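Local structure of MsStt7d protein (Micromonas, 4IX3) at residues Ala121-Gly126 and Gly264-Ala269; Gly143-Ala148 and Cys255-Leu260; Met149-Gly154 and Gly181-Leu186; Val169-Leu174 and Pro213-Ala218. The protein is the catalytic domain of a homologue of the state transition kinase Stt7 and probably uses ATP to phosphorylate proteins. One frame throughout, in Å; residues are numbered along the deposited sequence.

Contact 1. Residues Ala121-Gly126 and Gly264-Ala269; sequences ALMRRG and GLRTDA
R124 reaches across to the backbone of R266 and the carboxylate of D268, while R266 sends its own extended chain back against M123, so two arginines cross the interface in opposite directions. The R124 guanidinium meets its partners with its edge. NE (2.9 Å) and NH2 (3.1 Å) of R124 both bond to R266 O, a side-on grip by two nitrogens on one carbonyl oxygen. NH2 of R124 also forms a salt bridge to OD1 of D268 at 3.0 Å. That oxygen lies in the guanidinium plane, yet it is approached from 45° above the carboxylate, the two flat groups being turned 64° apart. A water accepts from NH1 of R124 (3.2 Å) and donates weakly to OD1 of D268, which has R214 as a second cationic partner. In the protein kinase C-lobe this joins the end of helix 119-125 (αD) to the turn leading into helix 268-280 (αG), where T267 is the N-cap and bonds through OG1 to G270 N. M123 carries the apolar half. Its CG sits between the backbone N and carbonyl carbon (chi1 77°), and the extended chain beyond crosses the R266 side chain at a slant. CB of M123 lies over one face of the R266 guanidinium and 3.8 Å from CD of R266; CE stops 3.6 Å from R266 O. The buried R266 head bonds chiefly to Q259 O, L260 O and T127 OG1, adding a weak bond from NH1 to M123 O at 3.1 Å.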
loop_
_atom_site.group_PDB
_atom_site.type_symbol
_atom_site.label_atom_id
_atom_site.label_comp_id
_atom_site.label_asym_id
_atom_site.label_seq_id
_atom_site.Cartn_x
_atom_site.Cartn_y
_atom_site.Cartn_z
ATOM N N ALA B 121 -3.358 -2.856 -19.758
ATOM C CA ALA B 121 -2.190 -3.181 -20.578
ATOM C C ALA B 121 -2.596 -3.366 -22.045
ATOM O O ALA B 121 -1.902 -2.882 -22.951
ATOM C CB ALA B 121 -1.488 -4.425 -20.014
ATOM N N LEU B 122 -3.747 -4.003 -22.303
ATOM C CA LEU B 122 -4.149 -4.254 -23.669
ATOM C C LEU B 122 -4.500 -2.926 -24.328
ATOM O O LEU B 122 -4.097 -2.721 -25.468
ATOM C CB LEU B 122 -5.375 -5.168 -23.673
ATOM C CG LEU B 122 -5.091 -6.645 -23.347
ATOM C CD1 LEU B 122 -6.416 -7.319 -22.981
ATOM C CD2 LEU B 122 -4.452 -7.345 -24.542
ATOM N N MET B 123 -5.267 -2.071 -23.658
ATOM C CA MET B 123 -5.707 -0.831 -24.307
ATOM C C MET B 123 -4.496 0.033 -24.658
ATOM O O MET B 123 -4.522 0.689 -25.705
ATOM C CB MET B 123 -6.714 -0.058 -23.464
ATOM C CG MET B 123 -6.149 0.726 -22.291
ATOM S SD MET B 123 -7.490 1.397 -21.283
ATOM C CE MET B 123 -6.453 2.380 -20.187
ATOM N N ARG B 124 -3.463 0.006 -23.825
ATOM C CA ARG B 124 -2.265 0.798 -24.109
ATOM C C ARG B 124 -1.420 0.193 -25.226
ATOM O O ARG B 124 -0.743 0.952 -25.930
ATOM C CB ARG B 124 -1.472 1.058 -22.829
ATOM C CG ARG B 124 -2.243 1.967 -21.909
ATOM C CD ARG B 124 -1.592 2.168 -20.544
ATOM N NE ARG B 124 -2.339 3.138 -19.749
ATOM C CZ ARG B 124 -2.053 3.496 -18.501
ATOM N NH1 ARG B 124 -1.093 2.867 -17.836
ATOM N NH2 ARG B 124 -2.812 4.420 -17.906
ATOM N N ARG B 125 -1.483 -1.129 -25.427
ATOM C CA ARG B 125 -0.842 -1.759 -26.586
ATOM C C ARG B 125 -1.604 -1.354 -27.858
ATOM O O ARG B 125 -1.010 -1.091 -28.895
ATOM C CB ARG B 125 -0.817 -3.293 -26.451
ATOM C CG ARG B 125 0.280 -3.812 -25.536
ATOM C CD ARG B 125 0.125 -5.304 -25.254
ATOM N NE ARG B 125 0.213 -6.087 -26.484
ATOM C CZ ARG B 125 -0.391 -7.254 -26.709
ATOM N NH1 ARG B 125 -1.170 -7.822 -25.788
ATOM N NH2 ARG B 125 -0.230 -7.849 -27.889
ATOM N N GLY B 126 -2.922 -1.261 -27.756
ATOM C CA GLY B 126 -3.746 -0.740 -28.848
ATOM C C GLY B 126 -5.138 -1.348 -28.842
ATOM O O GLY B 126 -5.420 -2.396 -28.233
ATOM N N GLY B 264 -6.394 8.696 -26.999
ATOM C CA GLY B 264 -5.597 9.696 -26.279
ATOM C C GLY B 264 -5.938 9.854 -24.803
ATOM O O GLY B 264 -5.142 10.477 -24.064
ATOM N N LEU B 265 -7.062 9.280 -24.325
ATOM C CA LEU B 265 -7.338 9.333 -22.896
ATOM C C LEU B 265 -6.830 8.093 -22.168
ATOM O O LEU B 265 -7.090 7.963 -20.969
ATOM C CB LEU B 265 -8.825 9.513 -22.631
ATOM C CG LEU B 265 -9.409 10.782 -23.289
ATOM C CD1 LEU B 265 -10.895 10.885 -22.987
ATOM C CD2 LEU B 265 -8.647 12.020 -22.828
ATOM N N ARG B 266 -6.113 7.209 -22.863
ATOM C CA ARG B 266 -5.674 5.950 -22.222
ATOM C C ARG B 266 -4.477 6.105 -21.292
ATOM O O ARG B 266 -4.181 5.199 -20.521
ATOM C CB ARG B 266 -5.398 4.857 -23.266
ATOM C CG ARG B 266 -6.721 4.477 -23.931
ATOM C CD ARG B 266 -6.551 3.458 -25.022
ATOM N NE ARG B 266 -7.862 3.086 -25.558
ATOM C CZ ARG B 266 -8.012 2.306 -26.639
ATOM N NH1 ARG B 266 -6.946 1.784 -27.254
ATOM N NH2 ARG B 266 -9.225 2.028 -27.126
ATOM N N THR B 267 -3.726 7.203 -21.426
ATOM C CA THR B 267 -2.627 7.434 -20.500
ATOM C C THR B 267 -3.226 8.099 -19.265
ATOM O O THR B 267 -4.296 8.714 -19.319
ATOM C CB THR B 267 -1.623 8.401 -21.114
ATOM O OG1 THR B 267 -2.308 9.605 -21.462
ATOM C CG2 THR B 267 -1.001 7.808 -22.339
ATOM N N ASP B 268 -2.533 7.989 -18.133
ATOM C CA ASP B 268 -2.978 8.665 -16.924
ATOM C C ASP B 268 -3.103 10.160 -17.188
ATOM O O ASP B 268 -4.043 10.778 -16.709
ATOM C CB ASP B 268 -1.959 8.502 -15.788
ATOM C CG ASP B 268 -1.937 7.109 -15.187
ATOM O OD1 ASP B 268 -2.744 6.206 -15.518
ATOM O OD2 ASP B 268 -1.173 6.924 -14.230
ATOM N N ALA B 269 -2.116 10.737 -17.886
ATOM C CA ALA B 269 -2.100 12.162 -18.133
ATOM C C ALA B 269 -3.265 12.605 -19.019
ATOM O O ALA B 269 -3.854 13.669 -18.779
ATOM C CB ALA B 269 -0.768 12.578 -18.758
HETATM O O HOH W 1 -0.914 3.984 -14.844
#

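Contact 2. Residues Gly143-Ala148 and Cys255-Leu260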
loop_
_atom_site.group_PDB
_atom_site.type_symbol
_atom_site.label_atom_id
_atom_site.label_comp_id
_atom_site.label_asym_id
_atom_site.label_seq_id
_atom_site.Cartn_x
_atom_site.Cartn_y
_atom_site.Cartn_z
ATOM N N GLY B 143 -16.467 -0.205 -31.141
ATOM C CA GLY B 143 -16.771 -1.616 -30.982
ATOM C C GLY B 143 -16.319 -2.167 -29.632
ATOM O O GLY B 143 -17.118 -2.804 -28.920
ATOM N N VAL B 144 -15.077 -1.867 -29.245
ATOM C CA VAL B 144 -14.553 -2.384 -27.975
ATOM C C VAL B 144 -15.266 -1.682 -26.818
ATOM O O VAL B 144 -15.543 -2.314 -25.784
ATOM C CB VAL B 144 -13.023 -2.323 -27.831
ATOM C CG1 VAL B 144 -12.364 -3.186 -28.880
ATOM C CG2 VAL B 144 -12.473 -0.908 -27.743
ATOM N N THR B 145 -15.594 -0.388 -26.944
ATOM C CA THR B 145 -16.312 0.295 -25.880
ATOM C C THR B 145 -17.695 -0.303 -25.655
ATOM O O THR B 145 -18.136 -0.509 -24.533
ATOM C CB THR B 145 -16.370 1.832 -26.115
ATOM O OG1 THR B 145 -15.011 2.282 -26.290
ATOM C CG2 THR B 145 -17.032 2.561 -24.943
ATOM N N LYS B 146 -18.421 -0.537 -26.740
ATOM C CA LYS B 146 -19.752 -1.119 -26.605
ATOM C C LYS B 146 -19.727 -2.491 -25.918
ATOM O O LYS B 146 -20.485 -2.744 -24.966
ATOM C CB LYS B 146 -20.345 -1.242 -28.009
ATOM C CG LYS B 146 -20.816 0.074 -28.587
ATOM C CD LYS B 146 -21.492 -0.082 -29.946
ATOM C CE LYS B 146 -22.395 -1.303 -29.883
ATOM N NZ LYS B 146 -23.783 -1.264 -30.465
ATOM N N LYS B 147 -18.815 -3.338 -26.378
ATOM C CA LYS B 147 -18.770 -4.682 -25.819
ATOM C C LYS B 147 -18.316 -4.667 -24.359
ATOM O O LYS B 147 -18.903 -5.306 -23.478
ATOM C CB LYS B 147 -17.902 -5.594 -26.663
ATOM C CG LYS B 147 -17.903 -7.054 -26.189
ATOM C CD LYS B 147 -17.023 -7.936 -27.093
ATOM C CE LYS B 147 -17.256 -9.439 -26.962
ATOM N NZ LYS B 147 -16.829 -9.917 -25.609
ATOM N N ALA B 148 -17.218 -3.947 -24.087
ATOM C CA ALA B 148 -16.658 -3.905 -22.734
ATOM C C ALA B 148 -17.630 -3.260 -21.775
ATOM O O ALA B 148 -17.789 -3.718 -20.640
ATOM C CB ALA B 148 -15.353 -3.131 -22.722
ATOM N N CYS B 255 -15.208 6.627 -16.330
ATOM C CA CYS B 255 -13.797 6.748 -16.638
ATOM C C CYS B 255 -13.288 5.646 -17.520
ATOM O O CYS B 255 -12.527 5.894 -18.442
ATOM C CB CYS B 255 -12.969 6.802 -15.340
ATOM S SG CYS B 255 -13.237 8.267 -14.294
ATOM N N VAL B 256 -13.687 4.391 -17.214
ATOM C CA VAL B 256 -13.281 3.278 -18.082
ATOM C C VAL B 256 -13.798 3.567 -19.507
ATOM O O VAL B 256 -13.056 3.349 -20.457
ATOM C CB VAL B 256 -13.906 1.954 -17.572
ATOM C CG1 VAL B 256 -13.705 0.803 -18.563
ATOM C CG2 VAL B 256 -13.293 1.579 -16.213
ATOM N N MET B 257 -15.056 3.966 -19.633
ATOM C CA MET B 257 -15.609 4.237 -20.948
ATOM C C MET B 257 -14.826 5.306 -21.726
ATOM O O MET B 257 -14.540 5.113 -22.922
ATOM C CB MET B 257 -17.035 4.699 -20.809
ATOM C CG MET B 257 -17.671 4.996 -22.176
ATOM S SD MET B 257 -19.443 4.968 -22.089
ATOM C CE MET B 257 -19.841 5.532 -23.762
ATOM N N LEU B 258 -14.461 6.409 -21.046
ATOM C CA LEU B 258 -13.646 7.433 -21.711
ATOM C C LEU B 258 -12.369 6.835 -22.262
ATOM O O LEU B 258 -11.939 7.168 -23.363
ATOM C CB LEU B 258 -13.300 8.548 -20.740
ATOM C CG LEU B 258 -14.483 9.465 -20.356
ATOM C CD1 LEU B 258 -14.226 10.261 -19.096
ATOM C CD2 LEU B 258 -14.838 10.426 -21.510
ATOM N N GLN B 259 -11.669 6.024 -21.450
ATOM C CA GLN B 259 -10.419 5.477 -21.917
ATOM C C GLN B 259 -10.576 4.474 -23.049
ATOM O O GLN B 259 -9.754 4.431 -23.949
ATOM C CB GLN B 259 -9.680 4.880 -20.726
ATOM C CG GLN B 259 -9.377 5.913 -19.655
ATOM C CD GLN B 259 -8.247 5.526 -18.732
ATOM O OE1 GLN B 259 -7.170 6.171 -18.703
ATOM N NE2 GLN B 259 -8.530 4.571 -17.901
ATOM N N LEU B 260 -11.597 3.613 -22.951
ATOM C CA LEU B 260 -11.810 2.678 -24.060
ATOM C C LEU B 260 -12.163 3.444 -25.343
ATOM O O LEU B 260 -11.734 3.040 -26.410
ATOM C CB LEU B 260 -12.929 1.697 -23.701
ATOM C CG LEU B 260 -12.568 0.800 -22.508
ATOM C CD1 LEU B 260 -13.782 -0.051 -22.240
ATOM C CD2 LEU B 260 -11.335 -0.011 -22.871
#
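T145 and A148 of helix 141-161 pack against M257 and L260 of helix 246-261, the αE and αF helices at the core of the protein kinase C-lobe. The two segments run nearly antiparallel, at 155°, with axes 9.3 Å apart, and all five touching residues are buried. There are two close apolar contacts. In the first, CG2 of T145, anti to its backbone N, touches CG of M257 at 3.7 Å, the two side chains crossing at about a right angle; M257 continues onto L304, L314 and C315 of helix 302-318. In the second, CD1 of L260 presses on CB of A148 at 3.5 Å, closer than usual for two carbons. V144 adds a looser touch, its CG2 facing L260 O, and both V144 and L260 also meet L130 of helix 127-133. The polar atom here is the T145 hydroxyl, which turns back to its own helix and donates to E141 O. From there it packs on the last turn of the other helix: OG1 of T145 lies 3.4 Å from L260 CB and 3.2 Å from L260 C, while the angle toward L260 O is too poor for a hydrogen bond.

Contact 3. Residues Met149-Gly154 and Gly181-Leu186; sequences MRELLG and GGVLKL
Helix 149-154 passes strand 183-186 at 36° with axes 8.0 Å apart, E151 and L184 being the residues whose CA atoms are nearest across the two segments. E151 links them. Its chain is extended beyond CG and carries OE2 to the amide of L184, which donates to it at 2.9 Å in a fairly straight bond of 158°. The N-H arrives from well above the carboxylate, 50° out of its plane. The hairpin bonds of this strand use V183 and K185, paired with A177 and I175, and the carboxylate takes the amide between them. A water donates both to OE2 of E151 (2.7 Å) and to G182 O (2.8 Å), bridging the side chain to the turn before the strand. OE1 of E151 makes a salt bridge with K147 one helical turn earlier, so both oxygens have partners and the carboxylate is probably held firmly in its ionised form. Apolar atoms pack round this group. CG2 of V183, anti to its backbone N, lies 3.5 Å from CD of E151, and CG of L184 comes within 3.6 Å of OE2 of E151. Further along, L152 and L186 cross at about a right angle, and CD1 of L152 meets CD2 of L186 at 4.1 Å; L174 of the partner strand packs against both. The arrangement is that of the protein kinase C-lobe, where the hairpin 174-177/183-186 (β7-β8) lies on helix 141-161 (αE) and strand 183-186 runs on to the DLG motif, whose D188 binds magnesium.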
loop_
_atom_site.group_PDB
_atom_site.type_symbol
_atom_site.label_atom_id
_atom_site.label_comp_id
_atom_site.label_asym_id
_atom_site.label_seq_id
_atom_site.Cartn_x
_atom_site.Cartn_y
_atom_site.Cartn_z
ATOM N N MET B 149 -18.243 -2.131 -22.158
ATOM C CA MET B 149 -19.131 -1.440 -21.260
ATOM C C MET B 149 -20.388 -2.256 -20.977
ATOM O O MET B 149 -20.911 -2.205 -19.859
ATOM C CB MET B 149 -19.433 -0.009 -21.718
ATOM C CG MET B 149 -18.259 0.956 -21.649
ATOM S SD MET B 149 -17.496 1.114 -20.008
ATOM C CE MET B 149 -18.892 1.810 -19.122
ATOM N N ARG B 150 -20.890 -2.973 -21.978
ATOM C CA ARG B 150 -22.085 -3.771 -21.709
ATOM C C ARG B 150 -21.723 -4.831 -20.659
ATOM O O ARG B 150 -22.527 -5.066 -19.731
ATOM C CB ARG B 150 -22.546 -4.439 -23.021
ATOM C CG ARG B 150 -23.860 -5.202 -22.891
ATOM C CD ARG B 150 -24.246 -5.912 -24.181
ATOM N NE ARG B 150 -24.595 -4.979 -25.252
ATOM C CZ ARG B 150 -23.846 -4.736 -26.319
ATOM N NH1 ARG B 150 -22.678 -5.365 -26.457
ATOM N NH2 ARG B 150 -24.306 -3.920 -27.276
ATOM N N GLU B 151 -20.540 -5.448 -20.813
ATOM C CA GLU B 151 -20.130 -6.478 -19.833
ATOM C C GLU B 151 -19.849 -5.890 -18.450
ATOM O O GLU B 151 -20.296 -6.410 -17.421
ATOM C CB GLU B 151 -18.912 -7.210 -20.384
ATOM C CG GLU B 151 -19.290 -8.022 -21.610
ATOM C CD GLU B 151 -18.116 -8.528 -22.409
ATOM O OE1 GLU B 151 -18.367 -9.172 -23.474
ATOM O OE2 GLU B 151 -16.920 -8.276 -22.056
ATOM N N LEU B 152 -19.128 -4.783 -18.411
ATOM C CA LEU B 152 -18.806 -4.142 -17.130
ATOM C C LEU B 152 -20.053 -3.634 -16.407
ATOM O O LEU B 152 -20.233 -3.882 -15.200
ATOM C CB LEU B 152 -17.884 -2.943 -17.392
ATOM C CG LEU B 152 -17.556 -2.109 -16.126
ATOM C CD1 LEU B 152 -16.898 -2.966 -15.033
ATOM C CD2 LEU B 152 -16.622 -0.971 -16.553
ATOM N N LEU B 153 -20.943 -2.908 -17.110
ATOM C CA LEU B 153 -22.109 -2.372 -16.479
ATOM C C LEU B 153 -23.030 -3.539 -16.042
ATOM O O LEU B 153 -23.657 -3.442 -14.973
ATOM C CB LEU B 153 -22.867 -1.393 -17.369
ATOM C CG LEU B 153 -22.098 -0.116 -17.675
ATOM C CD1 LEU B 153 -22.828 0.614 -18.806
ATOM C CD2 LEU B 153 -22.005 0.754 -16.454
ATOM N N GLY B 154 -23.131 -4.622 -16.848
ATOM C CA GLY B 154 -23.996 -5.739 -16.417
ATOM C C GLY B 154 -23.436 -6.384 -15.144
ATOM O O GLY B 154 -24.183 -6.708 -14.242
ATOM N N GLY B 181 -14.555 -16.932 -23.418
ATOM C CA GLY B 181 -14.925 -16.217 -24.653
ATOM C C GLY B 181 -14.419 -14.792 -24.757
ATOM O O GLY B 181 -14.880 -14.066 -25.639
ATOM N N GLY B 182 -13.507 -14.365 -23.868
ATOM C CA GLY B 182 -13.005 -12.982 -23.902
ATOM C C GLY B 182 -13.795 -12.018 -23.036
ATOM O O GLY B 182 -13.430 -10.840 -22.957
ATOM N N VAL B 183 -14.858 -12.452 -22.381
ATOM C CA VAL B 183 -15.729 -11.578 -21.621
ATOM C C VAL B 183 -14.901 -10.918 -20.499
ATOM O O VAL B 183 -14.020 -11.565 -19.899
ATOM C CB VAL B 183 -16.914 -12.380 -20.991
ATOM C CG1 VAL B 183 -16.474 -13.333 -19.872
ATOM C CG2 VAL B 183 -18.018 -11.472 -20.538
ATOM N N LEU B 184 -15.224 -9.682 -20.167
ATOM C CA LEU B 184 -14.460 -9.016 -19.096
ATOM C C LEU B 184 -14.889 -9.515 -17.735
ATOM O O LEU B 184 -16.083 -9.658 -17.465
ATOM C CB LEU B 184 -14.705 -7.507 -19.141
ATOM C CG LEU B 184 -14.169 -6.748 -20.374
ATOM C CD1 LEU B 184 -14.169 -5.254 -20.098
ATOM C CD2 LEU B 184 -12.831 -7.273 -20.863
ATOM N N LYS B 185 -13.896 -9.752 -16.890
ATOM C CA LYS B 185 -14.137 -10.015 -15.464
ATOM C C LYS B 185 -13.396 -8.971 -14.608
ATOM O O LYS B 185 -12.275 -8.577 -14.947
ATOM C CB LYS B 185 -13.692 -11.430 -15.071
ATOM C CG LYS B 185 -14.509 -12.560 -15.766
ATOM C CD LYS B 185 -14.043 -13.923 -15.323
ATOM C CE LYS B 185 -14.880 -15.010 -15.990
ATOM N NZ LYS B 185 -14.446 -16.361 -15.500
ATOM N N LEU B 186 -14.027 -8.586 -13.520
ATOM C CA LEU B 186 -13.377 -7.721 -12.499
ATOM C C LEU B 186 -12.423 -8.556 -11.652
ATOM O O LEU B 186 -12.711 -9.714 -11.348
ATOM C CB LEU B 186 -14.433 -7.079 -11.617
ATOM C CG LEU B 186 -15.165 -5.916 -12.347
ATOM C CD1 LEU B 186 -16.531 -5.694 -11.741
ATOM C CD2 LEU B 186 -14.386 -4.620 -12.279
HETATM O O HOH W 2 -14.883 -8.635 -23.843
#

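Contact 4. Residues Val169-Leu174 and Pro213-Ala218; sequences VKPANL and PRYAKA
R214 and Y215 face the catalytic loop, the HRDVKPAN motif of protein kinases, from what is probably the P+1 segment, by position in the sequence. R214 comes first: its guanidinium lies obliquely beside CD of K170, with NH2 of R214 4.2 Å from that carbon, and one face is covered near its rim by CE2 of Y215. Y215 follows and supplies most of this segment's share of the contact. CB of K170 stands over the middle of its ring, 3.5 Å from the centroid and only 7° off the normal, a CH-pi contact. The two side chains cross at about a right angle; CG of K170 lies between its backbone N and carbonyl carbon (chi1 55°), and the chain goes on to bring CD within 3.9 Å of CD2 of Y215. Nearer the hydroxyl, CD of P171 lies 3.5 Å from CE1 of Y215; at the backbone end, CB of Y215 is 3.7 Å from V169 O. The hydroxyl of Y215, close to the side chain of Q259, shares a water with the amide of A172; that water lies 3.2 Å from OH of Y215. Beyond the ring, Y215 O bonds to OG of S252. K170 NZ and R214 NH2 are like charges 4.3 Å apart, and D212 makes a salt bridge with each through OD2. This shared carboxylate probably offsets their repulsion, while K170 NZ is also paired with D168, a magnesium ligand.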
loop_
_atom_site.group_PDB
_atom_site.type_symbol
_atom_site.label_atom_id
_atom_site.label_comp_id
_atom_site.label_asym_id
_atom_site.label_seq_id
_atom_site.Cartn_x
_atom_site.Cartn_y
_atom_site.Cartn_z
ATOM N N VAL B 169 -13.087 0.121 -9.509
ATOM C CA VAL B 169 -13.281 -0.155 -10.936
ATOM C C VAL B 169 -12.304 0.708 -11.738
ATOM O O VAL B 169 -12.230 1.947 -11.549
ATOM C CB VAL B 169 -14.748 0.144 -11.318
ATOM C CG1 VAL B 169 -14.934 0.104 -12.827
ATOM C CG2 VAL B 169 -15.682 -0.836 -10.622
ATOM N N LYS B 170 -11.592 0.066 -12.652
ATOM C CA LYS B 170 -10.637 0.745 -13.517
ATOM C C LYS B 170 -10.120 -0.291 -14.515
ATOM O O LYS B 170 -10.235 -1.497 -14.254
ATOM C CB LYS B 170 -9.458 1.418 -12.740
ATOM C CG LYS B 170 -8.713 0.426 -11.833
ATOM C CD LYS B 170 -7.755 1.205 -10.953
ATOM C CE LYS B 170 -6.940 0.318 -10.021
ATOM N NZ LYS B 170 -6.662 1.038 -8.744
ATOM N N PRO B 171 -9.506 0.134 -15.617
ATOM C CA PRO B 171 -8.967 -0.819 -16.579
ATOM C C PRO B 171 -7.960 -1.828 -15.991
ATOM O O PRO B 171 -7.941 -2.996 -16.406
ATOM C CB PRO B 171 -8.382 0.088 -17.673
ATOM C CG PRO B 171 -9.281 1.313 -17.624
ATOM C CD PRO B 171 -9.433 1.531 -16.131
ATOM N N ALA B 172 -7.155 -1.427 -14.996
ATOM C CA ALA B 172 -6.163 -2.335 -14.441
ATOM C C ALA B 172 -6.855 -3.465 -13.674
ATOM O O ALA B 172 -6.193 -4.463 -13.370
ATOM C CB ALA B 172 -5.216 -1.596 -13.469
ATOM N N ASN B 173 -8.120 -3.283 -13.282
ATOM C CA ASN B 173 -8.882 -4.290 -12.537
ATOM C C ASN B 173 -9.898 -5.033 -13.432
ATOM O O ASN B 173 -10.830 -5.647 -12.902
ATOM C CB ASN B 173 -9.555 -3.703 -11.298
ATOM C CG ASN B 173 -8.594 -3.583 -10.132
ATOM O OD1 ASN B 173 -7.552 -4.244 -10.124
ATOM N ND2 ASN B 173 -8.946 -2.752 -9.173
ATOM N N LEU B 174 -9.615 -5.062 -14.734
ATOM C CA LEU B 174 -10.422 -5.874 -15.652
ATOM C C LEU B 174 -9.489 -6.799 -16.408
ATOM O O LEU B 174 -8.393 -6.407 -16.810
ATOM C CB LEU B 174 -11.194 -4.938 -16.613
ATOM C CG LEU B 174 -12.340 -4.166 -15.933
ATOM C CD1 LEU B 174 -12.752 -2.935 -16.766
ATOM C CD2 LEU B 174 -13.540 -5.089 -15.696
ATOM N N PRO B 213 -7.369 7.954 -6.989
ATOM C CA PRO B 213 -7.799 9.297 -7.360
ATOM C C PRO B 213 -8.074 9.453 -8.851
ATOM O O PRO B 213 -8.830 10.338 -9.271
ATOM C CB PRO B 213 -6.661 10.197 -6.886
ATOM C CG PRO B 213 -5.511 9.287 -6.683
ATOM C CD PRO B 213 -6.012 7.905 -6.405
ATOM N N ARG B 214 -7.481 8.606 -9.678
ATOM C CA ARG B 214 -7.693 8.715 -11.112
ATOM C C ARG B 214 -9.121 8.317 -11.519
ATOM O O ARG B 214 -9.586 8.754 -12.591
ATOM C CB ARG B 214 -6.704 7.810 -11.842
ATOM C CG ARG B 214 -5.233 8.169 -11.606
ATOM C CD ARG B 214 -4.305 7.166 -12.249
ATOM N NE ARG B 214 -4.487 5.890 -11.553
ATOM C CZ ARG B 214 -3.995 4.734 -11.971
ATOM N NH1 ARG B 214 -3.243 4.690 -13.056
ATOM N NH2 ARG B 214 -4.311 3.613 -11.300
ATOM N N TYR B 215 -9.768 7.488 -10.702
ATOM C CA TYR B 215 -11.049 6.867 -11.025
ATOM C C TYR B 215 -12.108 7.198 -10.006
ATOM O O TYR B 215 -13.172 6.590 -9.992
ATOM C CB TYR B 215 -10.879 5.354 -11.166
ATOM C CG TYR B 215 -9.941 5.017 -12.317
ATOM C CD1 TYR B 215 -10.435 5.014 -13.643
ATOM C CD2 TYR B 215 -8.564 4.800 -12.129
ATOM C CE1 TYR B 215 -9.604 4.757 -14.701
ATOM C CE2 TYR B 215 -7.727 4.563 -13.188
ATOM C CZ TYR B 215 -8.245 4.528 -14.497
ATOM O OH TYR B 215 -7.392 4.325 -15.551
ATOM N N ALA B 216 -11.880 8.257 -9.226
ATOM C CA ALA B 216 -12.864 8.723 -8.252
ATOM C C ALA B 216 -12.929 10.247 -8.375
ATOM O O ALA B 216 -11.891 10.923 -8.496
ATOM C CB ALA B 216 -12.422 8.323 -6.832
ATOM N N LYS B 217 -14.155 10.769 -8.478
ATOM C CA LYS B 217 -14.387 12.217 -8.479
ATOM C C LYS B 217 -13.680 12.836 -7.267
ATOM O O LYS B 217 -13.748 12.290 -6.155
ATOM C CB LYS B 217 -15.904 12.497 -8.474
ATOM C CG LYS B 217 -16.298 13.969 -8.460
ATOM C CD LYS B 217 -17.772 14.172 -8.798
ATOM C CE LYS B 217 -18.111 15.649 -8.764
ATOM N NZ LYS B 217 -18.572 15.946 -7.375
ATOM N N ALA B 218 -12.989 13.959 -7.465
ATOM C CA ALA B 218 -12.030 14.422 -6.464
ATOM C C ALA B 218 -12.690 14.726 -5.118
ATOM O O ALA B 218 -12.068 14.599 -4.065
ATOM C CB ALA B 218 -11.250 15.623 -6.960
HETATM O O HOH W 3 -6.333 1.380 -14.917
#

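In the fold
From the N terminus, 121-126 opens contact 1, the outermost loop, which closes at 264-269 after 137 intervening residues. Contact 2 is nested within it, tying helix 141-161 to helix 246-261. Contact 3 starts on the next turn of helix 141-161 and closes at strand 183-186, inside contact 2. Contact 4 opens between the segments of contact 3 and closes after them, so these two cross; contacts 1 and 2 enclose both. The catalytic loop, the 213-218 loop, the β-hairpin before the DLG motif and helices 119-125, 141-161, 246-261 and 268-280 are thereby joined in one C-lobe core. Contacts 1 and 4 also touch the second subunit.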